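Local structure of NTD biosynthesis operon protein NtdA (Bacillus subtilis subsp. subtilis, 4K2M) at the interface of chains A and B. The protein catalyses the reversible pyridoxal phosphate-dependent transfer of an amino group from glutamate to 3-dehydro-glucose 6-phosphate, forming kanosamine 6-phosphate. Residues are numbered along the deposited sequence; one frame, centred on the assembly and turned at random. Chains: chain A/B, NTD biosynthesis operon protein NtdA.

Contact 1: the interface of chains A and B. Residues chain A 388-390; chain B 286-290.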
loop_
_atom_site.group_PDB
_atom_site.type_symbol
_atom_site.label_atom_id
_atom_site.label_comp_id
_atom_site.label_asym_id
_atom_site.label_seq_id
_atom_site.Cartn_x
_atom_site.Cartn_y
_atom_site.Cartn_z
ATOM N N GLN A 388 -23.615 11.609 -3.013
ATOM C CA GLN A 388 -23.113 10.468 -3.770
ATOM C C GLN A 388 -24.258 9.476 -4.009
ATOM O O GLN A 388 -25.111 9.277 -3.142
ATOM C CB GLN A 388 -21.970 9.770 -3.016
ATOM C CG GLN A 388 -20.671 10.578 -2.902
ATOM C CD GLN A 388 -19.832 10.564 -4.172
ATOM O OE1 GLN A 388 -20.269 10.066 -5.216
ATOM N NE2 GLN A 388 -18.604 11.104 -4.088
ATOM N N LYS A 389 -24.283 8.842 -5.174
ATOM C CA LYS A 389 -25.409 7.955 -5.492
ATOM C C LYS A 389 -25.128 6.524 -5.052
ATOM O O LYS A 389 -24.843 5.639 -5.866
ATOM C CB LYS A 389 -25.729 8.021 -6.991
ATOM C CG LYS A 389 -26.452 9.317 -7.400
ATOM C CD LYS A 389 -26.329 9.583 -8.903
ATOM C CE LYS A 389 -27.352 10.609 -9.399
ATOM N NZ LYS A 389 -27.125 11.990 -8.876
ATOM N N THR A 390 -25.210 6.307 -3.747
ATOM C CA THR A 390 -24.931 5.007 -3.157
ATOM C C THR A 390 -26.150 4.576 -2.344
ATOM O O THR A 390 -26.956 5.414 -1.936
ATOM C CB THR A 390 -23.710 5.079 -2.203
ATOM O OG1 THR A 390 -24.046 5.882 -1.062
ATOM C CG2 THR A 390 -22.506 5.686 -2.904
ATOM N N LYS B 286 -16.731 9.570 -8.205
ATOM C CA LYS B 286 -18.151 9.236 -8.246
ATOM C C LYS B 286 -18.361 7.874 -7.617
ATOM O O LYS B 286 -18.064 6.852 -8.231
ATOM C CB LYS B 286 -18.654 9.231 -9.689
ATOM C CG LYS B 286 -20.140 8.850 -9.829
ATOM C CD LYS B 286 -20.480 8.649 -11.299
ATOM C CE LYS B 286 -21.904 8.142 -11.483
ATOM N NZ LYS B 286 -22.162 7.839 -12.922
ATOM N N LYS B 287 -18.872 7.850 -6.390
ATOM C CA LYS B 287 -19.051 6.580 -5.696
ATOM C C LYS B 287 -20.324 5.895 -6.167
ATOM O O LYS B 287 -21.328 6.551 -6.453
ATOM C CB LYS B 287 -19.070 6.793 -4.179
ATOM C CG LYS B 287 -17.731 7.305 -3.621
ATOM C CD LYS B 287 -17.802 7.581 -2.108
ATOM C CE LYS B 287 -18.185 6.326 -1.344
ATOM N NZ LYS B 287 -18.068 6.544 0.129
ATOM N N VAL B 288 -20.265 4.571 -6.269
ATOM C CA VAL B 288 -21.429 3.789 -6.665
ATOM C C VAL B 288 -21.752 2.707 -5.642
ATOM O O VAL B 288 -22.811 2.099 -5.711
ATOM C CB VAL B 288 -21.263 3.158 -8.070
ATOM C CG1 VAL B 288 -21.171 4.260 -9.146
ATOM C CG2 VAL B 288 -20.020 2.258 -8.130
ATOM N N ILE B 289 -20.827 2.438 -4.724
ATOM C CA ILE B 289 -21.114 1.598 -3.555
ATOM C C ILE B 289 -20.809 2.399 -2.288
ATOM O O ILE B 289 -20.164 3.452 -2.348
ATOM C CB ILE B 289 -20.314 0.282 -3.564
ATOM C CG1 ILE B 289 -18.810 0.562 -3.521
ATOM C CG2 ILE B 289 -20.678 -0.567 -4.790
ATOM C CD1 ILE B 289 -17.935 -0.709 -3.391
ATOM N N ASN B 290 -21.261 1.898 -1.148
ATOM C CA ASN B 290 -21.213 2.665 0.093
ATOM C C ASN B 290 -19.834 3.194 0.458
ATOM O O ASN B 290 -19.681 4.349 0.880
ATOM C CB ASN B 290 -21.767 1.821 1.232
ATOM C CG ASN B 290 -23.243 1.584 1.087
ATOM O OD1 ASN B 290 -23.889 2.209 0.238
ATOM N ND2 ASN B 290 -23.796 0.698 1.911
HETATM O O HOH W 1 -21.745 6.351 0.447
HETATM O O HOH W 2 -22.148 9.217 -7.002
HETATM O O HOH W 3 -25.171 2.577 -6.868
#
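Two loops of the homodimer meet here, A:388-390, the short link between 3-10 helix 385-387 and helix 391-396, and B:286-290, within the long loop between helices 265-275 and 299-308. A direct hydrogen bond runs from the backbone N of B:Lys287 to the amide oxygen OE1 of A:Gln388, at 2.9 Å. It is fairly straight at the hydrogen (159°), yet the donor stands above the carbonyl plane. Glutamine suits this place because its chain can bend, at chi2 (-78°), and carry a polar amide to the partner's backbone. Water 2 also binds A:Gln388 OE1, at 2.7 Å, and joins it to the backbone N of A:Lys389 and to B:Lys287 O. Alongside, A:Thr390 uses its two branches differently: methyl CG2 packs 3.8 Å from B:Lys287 CB, while hydroxyl OG1 reaches B:Asn290 O through water 1. That carbonyl oxygen also accepts a hydrogen bond from B:Lys287 NZ, at 2.8 Å, so the lysine braces its own loop. Its aliphatic stem remains against the glutamine amide. A:Lys389 is poorly ordered; what can be relied on is its backbone, whose N binds water 2. In the fold, the B loop lies between B:Lys284 and B:Asn294, both ligand-binding residues.

Contact 2: the interface of chains A and B. Residues chain A 286-289; chain B 388-391.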
loop_
_atom_site.group_PDB
_atom_site.type_symbol
_atom_site.label_atom_id
_atom_site.label_comp_id
_atom_site.label_asym_id
_atom_site.label_seq_id
_atom_site.Cartn_x
_atom_site.Cartn_y
_atom_site.Cartn_z
ATOM N N LYS A 286 2.701 -12.836 16.548
ATOM C CA LYS A 286 2.036 -12.901 17.840
ATOM C C LYS A 286 0.977 -11.805 17.951
ATOM O O LYS A 286 1.309 -10.642 18.166
ATOM C CB LYS A 286 3.066 -12.740 18.953
ATOM C CG LYS A 286 2.467 -12.742 20.359
ATOM C CD LYS A 286 3.565 -12.624 21.410
ATOM C CE LYS A 286 2.973 -12.386 22.791
ATOM N NZ LYS A 286 4.034 -12.369 23.844
ATOM N N LYS A 287 -0.297 -12.164 17.796
ATOM C CA LYS A 287 -1.363 -11.160 17.865
ATOM C C LYS A 287 -1.702 -10.802 19.301
ATOM O O LYS A 287 -1.724 -11.669 20.182
ATOM C CB LYS A 287 -2.607 -11.648 17.132
ATOM C CG LYS A 287 -2.376 -11.726 15.630
ATOM C CD LYS A 287 -3.574 -12.300 14.889
ATOM C CE LYS A 287 -4.827 -11.483 15.141
ATOM N NZ LYS A 287 -5.872 -11.777 14.089
ATOM N N VAL A 288 -1.955 -9.520 19.534
ATOM C CA VAL A 288 -2.360 -9.061 20.865
ATOM C C VAL A 288 -3.665 -8.276 20.800
ATOM O O VAL A 288 -4.229 -7.915 21.836
ATOM C CB VAL A 288 -1.281 -8.204 21.548
ATOM C CG1 VAL A 288 0.000 -9.014 21.779
ATOM C CG2 VAL A 288 -0.972 -6.943 20.723
ATOM N N ILE A 289 -4.129 -7.984 19.586
ATOM C CA ILE A 289 -5.486 -7.477 19.388
ATOM C C ILE A 289 -6.223 -8.356 18.385
ATOM O O ILE A 289 -5.591 -9.160 17.698
ATOM C CB ILE A 289 -5.518 -5.997 18.967
ATOM C CG1 ILE A 289 -4.735 -5.781 17.665
ATOM C CG2 ILE A 289 -4.962 -5.107 20.092
ATOM C CD1 ILE A 289 -4.913 -4.398 17.067
ATOM N N GLN B 388 -4.058 -17.768 19.550
ATOM C CA GLN B 388 -3.602 -16.396 19.739
ATOM C C GLN B 388 -4.289 -15.817 20.979
ATOM O O GLN B 388 -5.475 -16.067 21.223
ATOM C CB GLN B 388 -3.941 -15.523 18.525
ATOM C CG GLN B 388 -3.236 -15.909 17.213
ATOM C CD GLN B 388 -1.830 -15.366 17.111
ATOM O OE1 GLN B 388 -1.268 -14.884 18.091
ATOM N NE2 GLN B 388 -1.241 -15.444 15.912
ATOM N N LYS B 389 -3.545 -15.037 21.750
ATOM C CA LYS B 389 -4.080 -14.480 22.990
ATOM C C LYS B 389 -4.734 -13.121 22.758
ATOM O O LYS B 389 -4.166 -12.064 23.043
ATOM C CB LYS B 389 -2.995 -14.416 24.065
ATOM C CG LYS B 389 -2.332 -15.776 24.291
ATOM C CD LYS B 389 -1.666 -15.885 25.659
ATOM C CE LYS B 389 -1.435 -17.348 26.047
ATOM N NZ LYS B 389 0.016 -17.694 26.132
ATOM N N THR B 390 -5.945 -13.171 22.221
ATOM C CA THR B 390 -6.709 -11.978 21.897
ATOM C C THR B 390 -8.078 -12.134 22.525
ATOM O O THR B 390 -8.516 -13.253 22.798
ATOM C CB THR B 390 -6.900 -11.824 20.389
ATOM O OG1 THR B 390 -7.760 -12.869 19.916
ATOM C CG2 THR B 390 -5.551 -11.879 19.663
ATOM N N PRO B 391 -8.765 -11.011 22.752
ATOM C CA PRO B 391 -10.100 -11.063 23.366
ATOM C C PRO B 391 -11.064 -11.886 22.531
ATOM O O PRO B 391 -11.868 -12.643 23.070
ATOM C CB PRO B 391 -10.535 -9.596 23.364
ATOM C CG PRO B 391 -9.268 -8.839 23.459
ATOM C CD PRO B 391 -8.251 -9.628 22.659
HETATM O O HOH W 4 -0.924 -14.271 20.778
HETATM O O HOH W 5 -4.599 -9.122 24.127
#
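The side-chain amide of B:Gln388 carries the stem of A:Lys287 over one face, the two side chains crossing at about a right angle. CB of A:Lys287 lies 3.8 Å from CD of B:Gln388, and CG is 3.9 Å from the amide nitrogen NE2. The backbone N of A:Lys287 approaches from this same face and gives a hydrogen bond of 2.9 Å to B:Gln388 OE1, with the donor lifted 48° out of the carbonyl plane. Lysine serves here through its methylenes, a long apolar stem that can lie over an amide: the chain runs extended as far as CD and bends at chi3 (58°), turning the ammonium group away from the amide. Water 4 links both chains, meeting two backbone groups, A:Lys287 O at 2.8 Å and B:Lys389 N, and the glutamine side-chain oxygen, B:Gln388 OE1. A second bridge, water 5, joins A:Val288 O to B:Lys389 O. The poorly ordered side chain of B:Lys389 adds little that can be relied on. B:Thr390 turns methyl CG2 inward, 3.9 Å from A:Lys287 CB, a small apolar branch fitting beside the lysine stem. In the fold, B:388-390 leads directly into helix 391-397, which B:Pro391 begins, and A:286-289 belongs to the loop preceding helix 299-308.

Contact 3: the interface of chains A and B. Residues chain A 246-248, 254-256; chain B 99-100.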
loop_
_atom_site.group_PDB
_atom_site.type_symbol
_atom_site.label_atom_id
_atom_site.label_comp_id
_atom_site.label_asym_id
_atom_site.label_seq_id
_atom_site.Cartn_x
_atom_site.Cartn_y
_atom_site.Cartn_z
ATOM N N ASN A 246 1.015 10.719 -0.867
ATOM C CA ASN A 246 0.686 10.455 -2.267
ATOM C C ASN A 246 1.497 11.430 -3.153
ATOM O O ASN A 246 1.807 12.562 -2.748
ATOM C CB ASN A 246 -0.839 10.591 -2.440
ATOM C CG ASN A 246 -1.256 10.876 -3.860
ATOM O OD1 ASN A 246 -1.229 12.030 -4.298
ATOM N ND2 ASN A 246 -1.687 9.833 -4.581
ATOM N N PRO A 247 1.880 10.992 -4.352
ATOM C CA PRO A 247 2.773 11.820 -5.168
ATOM C C PRO A 247 2.252 13.196 -5.563
ATOM O O PRO A 247 3.063 14.011 -6.009
ATOM C CB PRO A 247 2.954 10.981 -6.436
ATOM C CG PRO A 247 2.780 9.584 -5.961
ATOM C CD PRO A 247 1.699 9.644 -4.930
ATOM N N TYR A 248 0.950 13.448 -5.456
ATOM C CA TYR A 248 0.441 14.772 -5.795
ATOM C C TYR A 248 0.434 15.715 -4.598
ATOM O O TYR A 248 0.094 16.890 -4.742
ATOM C CB TYR A 248 -0.970 14.697 -6.373
ATOM C CG TYR A 248 -1.183 13.551 -7.330
ATOM C CD1 TYR A 248 -0.241 13.235 -8.304
ATOM C CD2 TYR A 248 -2.315 12.768 -7.235
ATOM C CE1 TYR A 248 -0.444 12.162 -9.168
ATOM C CE2 TYR A 248 -2.530 11.719 -8.086
ATOM C CZ TYR A 248 -1.602 11.415 -9.048
ATOM O OH TYR A 248 -1.839 10.341 -9.881
ATOM N N CYS A 254 7.020 7.983 -4.146
ATOM C CA CYS A 254 6.756 7.482 -5.495
ATOM C C CYS A 254 5.854 6.255 -5.455
ATOM O O CYS A 254 6.160 5.197 -6.033
ATOM C CB CYS A 254 8.055 7.150 -6.231
ATOM S SG CYS A 254 9.102 8.611 -6.477
ATOM N N GLY A 255 4.731 6.410 -4.766
ATOM C CA GLY A 255 3.759 5.356 -4.601
ATOM C C GLY A 255 2.827 5.808 -3.485
ATOM O O GLY A 255 2.850 6.973 -3.084
ATOM N N LYS A 256 2.008 4.905 -2.967
ATOM C CA LYS A 256 1.139 5.286 -1.850
ATOM C C LYS A 256 1.887 5.209 -0.518
ATOM O O LYS A 256 2.710 4.301 -0.306
ATOM C CB LYS A 256 -0.125 4.404 -1.823
ATOM C CG LYS A 256 -1.121 4.737 -2.937
ATOM C CD LYS A 256 -2.435 3.965 -2.814
ATOM C CE LYS A 256 -2.289 2.479 -3.087
ATOM N NZ LYS A 256 -1.897 2.245 -4.507
ATOM N N PHE B 99 3.094 7.173 -10.507
ATOM C CA PHE B 99 3.607 6.201 -9.539
ATOM C C PHE B 99 2.492 5.404 -8.898
ATOM O O PHE B 99 2.703 4.288 -8.446
ATOM C CB PHE B 99 4.413 6.918 -8.458
ATOM C CG PHE B 99 5.474 7.817 -9.007
ATOM C CD1 PHE B 99 6.260 7.399 -10.061
ATOM C CD2 PHE B 99 5.666 9.087 -8.487
ATOM C CE1 PHE B 99 7.237 8.224 -10.596
ATOM C CE2 PHE B 99 6.654 9.922 -9.017
ATOM C CZ PHE B 99 7.435 9.483 -10.066
ATOM N N THR B 100 1.307 5.992 -8.845
ATOM C CA THR B 100 0.138 5.306 -8.292
ATOM C C THR B 100 -0.736 4.828 -9.457
ATOM O O THR B 100 -0.665 3.668 -9.856
ATOM C CB THR B 100 -0.619 6.215 -7.319
ATOM O OG1 THR B 100 -0.868 7.474 -7.949
ATOM C CG2 THR B 100 0.236 6.459 -6.077
#
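Two loop segments of chain A receive B:99-100, the loop between 3-10 helix 94-96 and helix 103-116: residues 246-248 follow strand 240-244, and residues 254-256 precede strand 258-262. B:Phe99 enters between them. CB of A:Cys254 sits over one face of the B:Phe99 ring, toward the rim and 4.0 Å from the centroid, a CH-pi contact, while CG of A:Pro247 meets the ring at its edge, in plane, 3.9 Å from B:Phe99 CD2. A broad aromatic group can thus touch both segments, and the small cysteine lets the ring pack near the A:Cys254 backbone. B:Thr100 has its hydroxyl between the backbone N and carbonyl carbon (chi1 51°), which points OG1 toward the phenol of A:Tyr248 and methyl CG2 into the apolar lining. B:Thr100 CG2 points at the CD corner of the A:Pro247 ring, at 3.7 Å, and touches CG of A:Lys256, at 3.8 Å. Beside B:Thr100 CG2, A:Gly255 offers bare backbone, its CA 4.0 Å away, in an extended conformation that glycine readily adopts. OG1 of B:Thr100 and OH of A:Tyr248 are 3.6 Å apart, too far for a bond. A:Asn246 OD1 accepts a 2.8 Å hydrogen bond from A:Tyr248 N and probably steadies the turn. In the fold this turn borders the active site: A:Asn246, A:Pro247 and A:Tyr248 bind substrate, B:Thr100 comes from the other subunit, and A:Lys249, next in sequence, holds the cofactor in the resting enzyme but not in this external-aldimine complex.

Contact 1 and contact 2 are symmetry twins, the same loops with the chains exchanged, and their C-alpha centres lie about 36 Å apart. Their near-identical geometry suggests that the glutamine-lysine pairing is a regular feature of the homodimer. Contact 3 is a different patch, about 24 Å from contact 1 and 33 Å from contact 2, and shares no residues with either. All three join loops near residues that bind cofactor or substrate. The pocket is built from both subunits, so dimerisation completes each active site, and the outlying contacts 1 and 2 probably help hold the partner's substrate-binding loop in position.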